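Local atomic coordinates of eukaryotic Translation Initiation 4E (Schistosoma mansoni, PDB entry 3HXI), a protein that binds the 7-methylguanosine cap of mRNA and, as the eukaryotic initiation factor 4E, probably brings capped messages into translation initiation, a step that 4E-BP peptides inhibit. Residues A[47-51]-A[52-56]; A[98-101]-A[102-105]. All blocks are in the same frame, centred on the assembly; numbering follows the deposited sequence.

Contact 1: A[47-51]-A[52-56]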
ATOM      1  N   SER A  47     -13.742  -6.620  -7.481  1.00 21.39           N
ATOM      2  CA  SER A  47     -13.988  -8.064  -7.389  0.50 22.14           C
ATOM      3  C   SER A  47     -12.932  -8.776  -6.538  1.00 22.01           C
ATOM      4  O   SER A  47     -13.255  -9.691  -5.768  1.00 22.54           O
ATOM      5  CB  SER A  47     -14.092  -8.700  -8.778  0.50 21.84           C
ATOM      6  OG  SER A  47     -15.340  -8.392  -9.379  0.50 21.94           O
ATOM      7  N   VAL A  48     -11.679  -8.363  -6.671  1.00 22.90           N
ATOM      8  CA  VAL A  48     -10.607  -8.860  -5.807  1.00 22.97           C
ATOM      9  C   VAL A  48     -10.952  -8.627  -4.332  1.00 23.28           C
ATOM     10  O   VAL A  48     -10.846  -9.545  -3.515  1.00 22.80           O
ATOM     11  CB  VAL A  48      -9.246  -8.185  -6.102  1.00 23.56           C
ATOM     12  CG1 VAL A  48      -8.143  -8.805  -5.232  1.00 23.85           C
ATOM     13  CG2 VAL A  48      -8.887  -8.289  -7.593  1.00 25.56           C
ATOM     14  N   LEU A  49     -11.350  -7.396  -3.989  1.00 23.81           N
ATOM     15  CA  LEU A  49     -11.632  -7.068  -2.591  1.00 24.31           C
ATOM     16  C   LEU A  49     -12.848  -7.852  -2.066  1.00 25.39           C
ATOM     17  O   LEU A  49     -12.832  -8.328  -0.928  1.00 25.39           O
ATOM     18  CB  LEU A  49     -11.795  -5.560  -2.379  1.00 22.97           C
ATOM     19  CG  LEU A  49     -10.515  -4.712  -2.502  1.00 23.59           C
ATOM     20  CD1 LEU A  49     -10.845  -3.241  -2.205  1.00 24.12           C
ATOM     21  CD2 LEU A  49      -9.399  -5.191  -1.586  1.00 20.37           C
ATOM     22  N   THR A  50     -13.865  -8.021  -2.915  1.00 27.22           N
ATOM     23  CA  THR A  50     -15.073  -8.786  -2.550  1.00 28.65           C
ATOM     24  C   THR A  50     -14.828 -10.300  -2.373  1.00 29.44           C
ATOM     25  O   THR A  50     -15.652 -11.006  -1.768  1.00 30.37           O
ATOM     26  CB  THR A  50     -16.211  -8.561  -3.580  1.00 29.17           C
ATOM     27  OG1 THR A  50     -16.555  -7.175  -3.611  1.00 29.46           O
ATOM     28  CG2 THR A  50     -17.467  -9.358  -3.209  1.00 30.34           C
ATOM     29  N   HIS A  51     -13.716 -10.795  -2.905  1.00 28.71           N
ATOM     30  CA  HIS A  51     -13.432 -12.231  -2.898  1.00 29.79           C
ATOM     31  C   HIS A  51     -12.212 -12.624  -2.070  1.00 28.51           C
ATOM     32  O   HIS A  51     -11.720 -13.751  -2.167  1.00 29.12           O
ATOM     33  CB  HIS A  51     -13.263 -12.728  -4.329  1.00 30.53           C
ATOM     34  CG  HIS A  51     -14.508 -12.605  -5.151  1.00 36.08           C
ATOM     35  ND1 HIS A  51     -14.484 -12.339  -6.503  1.00 40.31           N
ATOM     36  CD2 HIS A  51     -15.816 -12.697  -4.808  1.00 39.94           C
ATOM     37  CE1 HIS A  51     -15.722 -12.287  -6.962  1.00 41.35           C
ATOM     38  NE2 HIS A  51     -16.550 -12.495  -5.953  1.00 42.27           N
ATOM     39  N   THR A  52     -11.708 -11.687  -1.276  1.00 26.32           N
ATOM     40  CA  THR A  52     -10.580 -11.953  -0.400  1.00 25.27           C
ATOM     41  C   THR A  52     -10.925 -11.393   0.967  1.00 24.40           C
ATOM     42  O   THR A  52     -11.861 -10.604   1.093  1.00 24.53           O
ATOM     43  CB  THR A  52      -9.275 -11.323  -0.924  1.00 24.87           C
ATOM     44  OG1 THR A  52      -9.479  -9.921  -1.135  1.00 24.24           O
ATOM     45  CG2 THR A  52      -8.849 -11.969  -2.241  1.00 26.31           C
ATOM     46  N   VAL A  53     -10.165 -11.799   1.983  1.00 24.14           N
ATOM     47  CA  VAL A  53     -10.493 -11.482   3.370  1.00 23.21           C
ATOM     48  C   VAL A  53     -10.467  -9.955   3.627  1.00 23.28           C
ATOM     49  O   VAL A  53      -9.588  -9.248   3.102  1.00 22.79           O
ATOM     50  CB  VAL A  53      -9.567 -12.284   4.322  1.00 23.70           C
ATOM     51  CG1 VAL A  53      -8.075 -11.944   4.072  1.00 25.66           C
ATOM     52  CG2 VAL A  53      -9.978 -12.120   5.806  1.00 24.68           C
ATOM     53  N   ARG A  54     -11.446  -9.444   4.385  1.00 22.02           N
ATOM     54  CA  ARG A  54     -11.455  -8.022   4.790  1.00 22.30           C
ATOM     55  C   ARG A  54     -10.378  -7.749   5.842  1.00 22.33           C
ATOM     56  O   ARG A  54     -10.141  -8.603   6.691  1.00 22.91           O
ATOM     57  CB  ARG A  54     -12.820  -7.599   5.344  1.00 22.76           C
ATOM     58  CG  ARG A  54     -13.988  -7.718   4.385  1.00 23.10           C
ATOM     59  CD  ARG A  54     -14.240  -6.396   3.681  1.00 22.55           C
ATOM     60  NE  ARG A  54     -13.137  -6.034   2.786  1.00 19.65           N
ATOM     61  CZ  ARG A  54     -12.815  -4.774   2.494  1.00 18.59           C
ATOM     62  NH1 ARG A  54     -11.815  -4.511   1.674  1.00 18.68           N
ATOM     63  NH2 ARG A  54     -13.498  -3.776   3.032  1.00 18.87           N
ATOM     64  N   PRO A  55      -9.717  -6.564   5.791  1.00 21.85           N
ATOM     65  CA  PRO A  55      -8.736  -6.255   6.842  1.00 21.41           C
ATOM     66  C   PRO A  55      -9.225  -6.502   8.284  1.00 21.57           C
ATOM     67  O   PRO A  55      -8.446  -6.959   9.126  1.00 21.17           O
ATOM     68  CB  PRO A  55      -8.423  -4.773   6.611  1.00 22.45           C
ATOM     69  CG  PRO A  55      -8.626  -4.584   5.138  1.00 21.10           C
ATOM     70  CD  PRO A  55      -9.792  -5.492   4.777  1.00 22.01           C
ATOM     71  N   ARG A  56     -10.494  -6.224   8.578  1.00 22.08           N
ATOM     72  CA  ARG A  56     -10.956  -6.367   9.957  1.00 22.94           C
ATOM     73  C   ARG A  56     -11.100  -7.825  10.384  1.00 24.95           C
ATOM     74  O   ARG A  56     -11.140  -8.116  11.578  1.00 25.18           O
ATOM     75  CB  ARG A  56     -12.245  -5.574  10.187  1.00 23.36           C
TER
HETATM   76  O   HOH W   1     -11.155  -7.265   1.122  1.00 25.76           O
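V48 meets T52 where helix 42-50 runs out into the loop before strand 63-68. Its carbonyl oxygen takes two donors, H51 N at 3.2 Å and the hydroxyl T52 OG1 at 2.8 Å, which arrive from opposite faces of the carbonyl plane. The hydroxyl comes from above that plane, 36° out of it, and not on a lone pair. Threonine suits this place because OG1 sits between the backbone N and the carbonyl carbon (chi1 55°), facing the helix end, while the methyl CG2 lies anti to the carbonyl carbon and comes within 4.4 Å of V48 CG1. V48, L49 and T52 all rest on Y18 of strand 11-21. Further along, L49 O lies 2.9 Å from a water that accepts a hydrogen bond from R54 NE and is also within hydrogen-bonding distance of V53 O. The water lies at the edge of the guanidinium, in its plane, and sits between the last helical turn and the loop. The L49 side chain crosses that of R54 at about a right angle, with CD2 4.1 Å from R54 NH1 at the guanidinium's edge; bends at chi2 and chi3 fold the arginine back toward the leucine, and P55 CD lies over the rim of one guanidinium face. The charge of R54 is met by D101 of helix 96-108. T50 turns its OG1 back to W46 O within the helix. H51, exposed, takes part through the N-H it gives to V48 O. The whole is a helix C-terminus at which a threonine hydroxyl from the following loop binds the carbonyl V48 O, here closing helix 42-50 of the eIF4E fold, in which helices pack against one side of a curved antiparallel sheet.

Contact 2: A[98-101]-A[102-105]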
ATOM      1  N   PHE A  98     -11.867   0.717   6.232  1.00 17.35           N
ATOM      2  CA  PHE A  98     -11.881   2.083   5.665  1.00 17.08           C
ATOM      3  C   PHE A  98     -10.470   2.492   5.222  1.00 17.13           C
ATOM      4  O   PHE A  98     -10.273   2.944   4.080  1.00 17.03           O
ATOM      5  CB  PHE A  98     -12.452   3.082   6.698  1.00 16.93           C
ATOM      6  CG  PHE A  98     -12.381   4.523   6.267  1.00 16.92           C
ATOM      7  CD1 PHE A  98     -13.366   5.062   5.422  1.00 19.42           C
ATOM      8  CD2 PHE A  98     -11.334   5.341   6.696  1.00 19.76           C
ATOM      9  CE1 PHE A  98     -13.294   6.403   5.008  1.00 18.84           C
ATOM     10  CE2 PHE A  98     -11.251   6.681   6.300  1.00 17.60           C
ATOM     11  CZ  PHE A  98     -12.227   7.218   5.454  1.00 17.77           C
ATOM     12  N   LEU A  99      -9.495   2.335   6.112  1.00 16.48           N
ATOM     13  CA  LEU A  99      -8.108   2.723   5.794  1.00 16.71           C
ATOM     14  C   LEU A  99      -7.602   2.017   4.536  1.00 16.12           C
ATOM     15  O   LEU A  99      -7.045   2.653   3.642  1.00 15.56           O
ATOM     16  CB  LEU A  99      -7.149   2.393   6.951  1.00 15.75           C
ATOM     17  CG  LEU A  99      -7.281   3.219   8.235  1.00 17.28           C
ATOM     18  CD1 LEU A  99      -6.256   2.747   9.265  1.00 17.31           C
ATOM     19  CD2 LEU A  99      -7.107   4.728   7.961  1.00 16.41           C
ATOM     20  N   TRP A 100      -7.794   0.708   4.487  1.00 15.68           N
ATOM     21  CA  TRP A 100      -7.330  -0.092   3.338  1.00 15.74           C
ATOM     22  C   TRP A 100      -8.067   0.271   2.070  1.00 15.86           C
ATOM     23  O   TRP A 100      -7.442   0.512   1.046  1.00 14.22           O
ATOM     24  CB  TRP A 100      -7.488  -1.574   3.629  1.00 16.03           C
ATOM     25  CG  TRP A 100      -6.778  -2.517   2.694  1.00 16.39           C
ATOM     26  CD1 TRP A 100      -7.342  -3.572   2.048  1.00 15.97           C
ATOM     27  CD2 TRP A 100      -5.382  -2.514   2.324  1.00 14.28           C
ATOM     28  NE1 TRP A 100      -6.385  -4.242   1.296  1.00 15.42           N
ATOM     29  CE2 TRP A 100      -5.181  -3.607   1.445  1.00 17.05           C
ATOM     30  CE3 TRP A 100      -4.291  -1.697   2.642  1.00 16.78           C
ATOM     31  CZ2 TRP A 100      -3.919  -3.907   0.873  1.00 15.16           C
ATOM     32  CZ3 TRP A 100      -3.028  -1.992   2.071  1.00 15.89           C
ATOM     33  CH2 TRP A 100      -2.864  -3.092   1.195  1.00 17.05           C
ATOM     34  N   ASP A 101      -9.398   0.327   2.128  1.00 16.69           N
ATOM     35  CA  ASP A 101     -10.177   0.704   0.940  1.00 16.49           C
ATOM     36  C   ASP A 101      -9.845   2.110   0.418  1.00 15.45           C
ATOM     37  O   ASP A 101      -9.711   2.292  -0.775  1.00 16.28           O
ATOM     38  CB  ASP A 101     -11.681   0.612   1.199  1.00 15.84           C
ATOM     39  CG  ASP A 101     -12.170  -0.822   1.379  1.00 19.46           C
ATOM     40  OD1 ASP A 101     -11.404  -1.784   1.100  1.00 21.16           O
ATOM     41  OD2 ASP A 101     -13.352  -0.980   1.803  1.00 19.58           O
ATOM     42  N   GLU A 102      -9.716   3.095   1.307  1.00 15.43           N
ATOM     43  CA  GLU A 102      -9.374   4.459   0.881  1.00 14.72           C
ATOM     44  C   GLU A 102      -7.972   4.492   0.274  1.00 15.94           C
ATOM     45  O   GLU A 102      -7.716   5.192  -0.730  1.00 16.15           O
ATOM     46  CB  GLU A 102      -9.422   5.434   2.065  1.00 14.54           C
ATOM     47  CG  GLU A 102     -10.834   5.689   2.614  1.00 16.74           C
ATOM     48  CD  GLU A 102     -11.798   6.196   1.541  1.00 19.40           C
ATOM     49  OE1 GLU A 102     -11.445   7.110   0.760  1.00 20.50           O
ATOM     50  OE2 GLU A 102     -12.932   5.698   1.518  1.00 23.67           O
ATOM     51  N   LEU A 103      -7.062   3.762   0.906  1.00 15.04           N
ATOM     52  CA  LEU A 103      -5.686   3.726   0.432  1.00 15.03           C
ATOM     53  C   LEU A 103      -5.621   3.138  -0.978  1.00 15.43           C
ATOM     54  O   LEU A 103      -5.002   3.729  -1.880  1.00 16.32           O
ATOM     55  CB  LEU A 103      -4.766   2.971   1.396  1.00 15.55           C
ATOM     56  CG  LEU A 103      -3.251   3.110   1.107  1.00 15.78           C
ATOM     57  CD1 LEU A 103      -2.812   4.576   1.198  1.00 17.36           C
ATOM     58  CD2 LEU A 103      -2.419   2.224   2.022  1.00 17.09           C
ATOM     59  N   LEU A 104      -6.271   1.998  -1.176  1.00 14.12           N
ATOM     60  CA  LEU A 104      -6.239   1.328  -2.466  1.00 15.28           C
ATOM     61  C   LEU A 104      -6.959   2.129  -3.547  1.00 15.52           C
ATOM     62  O   LEU A 104      -6.509   2.182  -4.680  1.00 15.70           O
ATOM     63  CB  LEU A 104      -6.802  -0.100  -2.350  1.00 16.09           C
ATOM     64  CG  LEU A 104      -6.090  -1.064  -1.389  1.00 15.85           C
ATOM     65  CD1 LEU A 104      -6.561  -2.470  -1.696  1.00 13.18           C
ATOM     66  CD2 LEU A 104      -4.534  -0.965  -1.413  1.00 18.38           C
ATOM     67  N   MET A 105      -8.059   2.792  -3.180  1.00 16.37           N
ATOM     68  CA  MET A 105      -8.741   3.683  -4.111  1.00 17.00           C
ATOM     69  C   MET A 105      -7.801   4.806  -4.586  1.00 16.95           C
ATOM     70  O   MET A 105      -7.723   5.096  -5.776  1.00 16.74           O
ATOM     71  CB  MET A 105     -10.026   4.245  -3.510  1.00 16.60           C
ATOM     72  CG  MET A 105     -11.206   3.261  -3.578  1.00 15.23           C
ATOM     73  SD  MET A 105     -12.785   4.084  -3.195  1.00 19.13           S
ATOM     74  CE  MET A 105     -12.546   4.546  -1.482  1.00 19.27           C
TER
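E102 N gives F98 O a nearly straight bond of 2.8 Å, and L103 N to L99 O, L104 N to W100 O and M105 N to D101 O, the last at 3.0 Å, repeat the i to i+4 pattern. The carboxylates of D101 and E102 each form a salt bridge to a basic side chain of the bound peptide, and D101 has R54 as a second partner; acidic residues suit this face because their partners are cationic. These are two turns of alpha-helix 96-108, which lies against strands 121-127 and 134-139 of the eIF4E sheet while another of its faces receives the peptide. With its CG anti to the carbonyl carbon (chi1 -69°), E102 lays that atom over the face of the F98 ring in a CH-pi contact, 3.6 Å from the centroid; the bend at chi2 then turns the carboxylate, whose plane is 29° from the ring. Four residues after W100, L104 lies over one face of its indole: CD2 stands 3.7 Å from the centroid of the six-membered ring, 9° off its normal, and CD1 approaches CE2 at 3.6 Å. A branched leucine thus spans both rings of the indole, whose NE1 is bonded to Y18 OH. L103 CD2 meets W100 CZ3 obliquely at 4.3 Å, and the M105 side chain packs on an apolar group of the peptide.

Contact 1 and contact 2, whose centres lie 12 Å apart, meet directly. A salt bridge from R54 NH1 to D101 OD1, 2.8 Å long, joins the loop after helix 42-50 to helix 96-108. Around it the two sides pack: P55 CG reaches W100 CD1 at 3.5 Å, and L49 CD2 lies 3.9 Å from L104 CD1. D101 thus faces two ways, since its other oxygen, OD2, is the one paired with the peptide, so R54 probably steadies a residue that grips the bound peptide. As for the cap, the W100 side chain lies about 13 Å from the bound dinucleotide.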